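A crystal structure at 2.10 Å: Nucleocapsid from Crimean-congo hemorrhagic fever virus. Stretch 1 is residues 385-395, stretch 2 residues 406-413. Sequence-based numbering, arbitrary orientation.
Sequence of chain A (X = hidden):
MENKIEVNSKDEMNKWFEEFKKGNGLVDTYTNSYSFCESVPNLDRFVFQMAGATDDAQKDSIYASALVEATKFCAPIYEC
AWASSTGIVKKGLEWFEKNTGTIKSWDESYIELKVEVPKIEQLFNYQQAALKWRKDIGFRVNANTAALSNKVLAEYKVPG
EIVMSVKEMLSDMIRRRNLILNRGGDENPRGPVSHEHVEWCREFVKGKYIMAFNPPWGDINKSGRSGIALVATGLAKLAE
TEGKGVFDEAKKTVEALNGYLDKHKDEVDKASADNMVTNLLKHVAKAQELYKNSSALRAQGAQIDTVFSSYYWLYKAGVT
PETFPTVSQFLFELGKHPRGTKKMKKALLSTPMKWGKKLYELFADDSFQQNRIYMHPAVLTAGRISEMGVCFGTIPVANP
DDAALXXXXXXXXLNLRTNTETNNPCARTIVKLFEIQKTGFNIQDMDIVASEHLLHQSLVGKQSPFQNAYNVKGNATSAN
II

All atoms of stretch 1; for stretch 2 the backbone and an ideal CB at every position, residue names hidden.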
# COMPACT_ATOMS: atom_id res chain seq x y z
N ILE A 385 0.02 12.36 -6.06
CA ILE A 385 -1.17 13.18 -6.10
C ILE A 385 -2.35 12.37 -6.74
O ILE A 385 -3.53 12.53 -6.33
CB ILE A 385 -0.89 14.57 -6.78
CG1 ILE A 385 -0.18 15.53 -5.78
CG2 ILE A 385 -2.16 15.23 -7.25
CD1 ILE A 385 -1.07 16.16 -4.63
N SER A 386 -2.01 11.49 -7.67
CA SER A 386 -2.98 10.58 -8.28
C SER A 386 -3.71 9.64 -7.26
O SER A 386 -4.84 9.28 -7.50
CB SER A 386 -2.34 9.75 -9.42
OG SER A 386 -1.29 8.91 -8.94
N GLU A 387 -3.07 9.30 -6.12
CA GLU A 387 -3.68 8.50 -5.05
C GLU A 387 -4.82 9.30 -4.45
O GLU A 387 -5.92 8.81 -4.31
CB GLU A 387 -2.68 8.16 -3.93
CG GLU A 387 -1.42 7.39 -4.36
CD GLU A 387 -1.70 5.95 -4.59
OE1 GLU A 387 -2.37 5.37 -3.77
OE2 GLU A 387 -1.22 5.38 -5.57
N MET A 388 -4.54 10.56 -4.12
CA MET A 388 -5.59 11.47 -3.65
C MET A 388 -6.65 11.68 -4.71
O MET A 388 -7.84 11.75 -4.39
CB MET A 388 -4.98 12.83 -3.25
CG MET A 388 -3.94 12.76 -2.19
SD MET A 388 -3.33 14.40 -1.66
CE MET A 388 -4.71 14.87 -0.67
N GLY A 389 -6.24 11.77 -5.99
CA GLY A 389 -7.17 12.02 -7.08
C GLY A 389 -8.20 10.87 -7.24
O GLY A 389 -9.35 11.12 -7.45
N VAL A 390 -7.78 9.62 -7.15
CA VAL A 390 -8.76 8.55 -7.25
C VAL A 390 -9.74 8.54 -6.04
O VAL A 390 -10.90 8.21 -6.19
CB VAL A 390 -8.12 7.14 -7.48
CG1 VAL A 390 -7.39 6.66 -6.23
CG2 VAL A 390 -9.16 6.16 -7.90
N CYS A 391 -9.28 8.94 -4.86
CA CYS A 391 -10.20 8.98 -3.71
C CYS A 391 -11.22 10.12 -3.69
O CYS A 391 -12.38 9.94 -3.29
CB CYS A 391 -9.37 9.08 -2.44
SG CYS A 391 -8.24 7.78 -2.07
N PHE A 392 -10.75 11.33 -4.08
CA PHE A 392 -11.50 12.59 -3.88
C PHE A 392 -11.75 13.39 -5.16
O PHE A 392 -12.46 14.41 -5.11
CB PHE A 392 -10.74 13.53 -2.95
CG PHE A 392 -10.17 12.88 -1.71
CD1 PHE A 392 -10.94 12.08 -0.90
CD2 PHE A 392 -8.87 13.11 -1.34
CE1 PHE A 392 -10.40 11.52 0.23
CE2 PHE A 392 -8.33 12.53 -0.21
CZ PHE A 392 -9.10 11.76 0.56
N GLY A 393 -11.18 12.94 -6.28
CA GLY A 393 -11.22 13.71 -7.51
C GLY A 393 -11.91 13.19 -8.73
O GLY A 393 -11.92 13.88 -9.72
N THR A 394 -12.50 11.99 -8.69
CA THR A 394 -13.26 11.48 -9.84
C THR A 394 -14.65 12.04 -9.80
O THR A 394 -15.34 12.09 -10.84
CB THR A 394 -13.32 9.97 -9.86
OG1 THR A 394 -14.14 9.49 -8.77
CG2 THR A 394 -11.90 9.35 -9.81
N ILE A 395 -15.08 12.45 -8.62
CA ILE A 395 -16.36 13.14 -8.40
C ILE A 395 -16.08 14.44 -7.62
O ILE A 395 -15.56 14.38 -6.52
CB ILE A 395 -17.31 12.28 -7.54
CG1 ILE A 395 -17.58 10.87 -8.14
CG2 ILE A 395 -18.58 12.97 -7.38
CD1 ILE A 395 -18.36 9.90 -7.19
N UNK A 406 -16.11 13.17 -16.73
CA UNK A 406 -15.01 12.20 -16.65
C UNK A 406 -13.76 12.86 -16.13
O UNK A 406 -13.31 13.83 -16.69
CB UNK A 406 -14.74 11.57 -18.02
N UNK A 407 -13.20 12.32 -15.04
CA UNK A 407 -11.91 12.83 -14.51
C UNK A 407 -11.07 11.60 -14.24
O UNK A 407 -11.47 10.73 -13.48
CB UNK A 407 -12.08 13.68 -13.25
N UNK A 408 -9.92 11.51 -14.92
CA UNK A 408 -9.10 10.35 -14.96
C UNK A 408 -7.98 10.35 -13.96
O UNK A 408 -7.11 11.22 -14.01
CB UNK A 408 -8.53 10.18 -16.37
N UNK A 409 -7.99 9.37 -13.04
CA UNK A 409 -6.93 9.18 -12.06
C UNK A 409 -6.47 7.72 -12.14
O UNK A 409 -7.30 6.82 -12.27
CB UNK A 409 -7.41 9.54 -10.65
N UNK A 410 -5.15 7.52 -12.05
CA UNK A 410 -4.51 6.25 -12.35
C UNK A 410 -5.26 5.02 -11.86
O UNK A 410 -5.68 4.20 -12.66
CB UNK A 410 -3.10 6.25 -11.75
N UNK A 411 -5.48 4.90 -10.55
CA UNK A 411 -5.98 3.65 -10.02
C UNK A 411 -7.45 3.30 -10.37
O UNK A 411 -7.94 2.21 -9.96
CB UNK A 411 -5.83 3.69 -8.50
N UNK A 412 -8.16 4.17 -11.12
CA UNK A 412 -9.46 3.85 -11.60
C UNK A 412 -9.37 2.67 -12.53
O UNK A 412 -10.36 1.97 -12.70
CB UNK A 412 -10.10 5.06 -12.29
N UNK A 413 -8.18 2.45 -13.13
CA UNK A 413 -7.88 1.25 -13.90
C UNK A 413 -8.21 -0.06 -13.18
O UNK A 413 -8.60 -1.02 -13.83
CB UNK A 413 -6.40 1.25 -14.28

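Stretch 1 is a helix that leads into Gly393 and Thr394; stretch 2 runs alongside it, with position 409 abreast of Val390 and position 407 abreast of Thr394.

Position 406 directs its CA-to-CB bond away from stretch 1, so nothing there selects a side chain. Its phi of 89° by itself favours glycine, and the residue is Gly406.

At position 407 the bond points toward stretch 1, and the ideal CB lies 3.5 Å from Gly393 O. So short an approach suits a small residue, and the Gly393 carbonyl could receive a donor; serine, threonine, alanine or cysteine would be reasonable. The residue is Ser407, chi1 t, whose OG comes within 3.3 Å of Gly393 O. A water ties its backbone to the same segment, accepting from Ser407 N and donating to Thr394 O.

Position 408 points away, its ideal CB meets nothing of stretch 1, and its phi/psi of -95/118 are open to most residues. It is Gly408.

Position 409 points toward the helix, its ideal CB 3.5 Å from Val390 N. Beyond it, Gly389 leaves a flat, side-chain-free surface leading to Gly393 O. A planar side chain would suit this, especially one whose donor can reach that carbonyl: histidine or glutamine, with other aromatic rings fitting by shape. The residue is His409. Gly389 CA packs over the ring face, 3.7 Å from its centroid in a CH-pi contact; an ideal CB on Gly389 would fall 2.2 Å from His409 ND1, a clash. Thr394 CG2 meets the ring edge 3.7 Å from His409 CD2. His409 NE2 donates to Ser407 OG at 3.1 Å and, weakly, to Gly393 O at 3.3 Å.

At position 410 the bond runs sideways, with the ideal CB 4.3 Å from Ser386 OG, leaving room for many small or polar residues. Thr410 places OG1 3.9 Å from Ser386 CB.

Position 411 points toward stretch 1, beside Val390 CG1 and within reach of the Glu387 carboxylate, so lysine or arginine would answer the charge. Lys411 extends with chi2 to chi4 all t, and its NZ forms a salt bridge to Glu387 OE2 at 2.5 Å. A second water accepts from Lys411 N and donates weakly to Ser386 O.

Position 412, directed sideways near the methyls of Val390 and Thr394, could take a small polar or aliphatic residue. Ser412 OG lies 3.6 Å from Val390 CG2.

Position 413 is out of reach and unconstrained by stretch 1; it is Ile413.

Stretch 2 (406-413) GSGHTKSI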
# COMPACT_ATOMS: atom_id res chain seq x y z
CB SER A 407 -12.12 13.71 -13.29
OG SER A 407 -10.91 14.15 -12.81
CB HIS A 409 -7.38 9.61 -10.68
CG HIS A 409 -7.84 11.02 -10.65
ND1 HIS A 409 -6.96 12.07 -10.53
CD2 HIS A 409 -9.08 11.57 -10.81
CE1 HIS A 409 -7.63 13.20 -10.58
NE2 HIS A 409 -8.92 12.94 -10.74
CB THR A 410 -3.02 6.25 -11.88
OG1 THR A 410 -2.37 7.36 -12.50
CG2 THR A 410 -2.26 4.99 -12.29
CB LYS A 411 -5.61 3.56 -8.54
CG LYS A 411 -4.17 3.10 -8.43
CD LYS A 411 -3.61 3.12 -7.07
CE LYS A 411 -2.17 2.67 -7.13
NZ LYS A 411 -1.54 2.87 -5.84
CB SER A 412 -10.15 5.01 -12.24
OG SER A 412 -10.49 5.99 -11.28
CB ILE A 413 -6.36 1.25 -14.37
CG1 ILE A 413 -6.21 2.13 -15.58
CG2 ILE A 413 -5.92 -0.07 -14.85
CD1 ILE A 413 -4.75 2.61 -15.85
O HOH W 1 -4.48 6.70 -8.51
O HOH W 2 -15.35 10.99 -13.47
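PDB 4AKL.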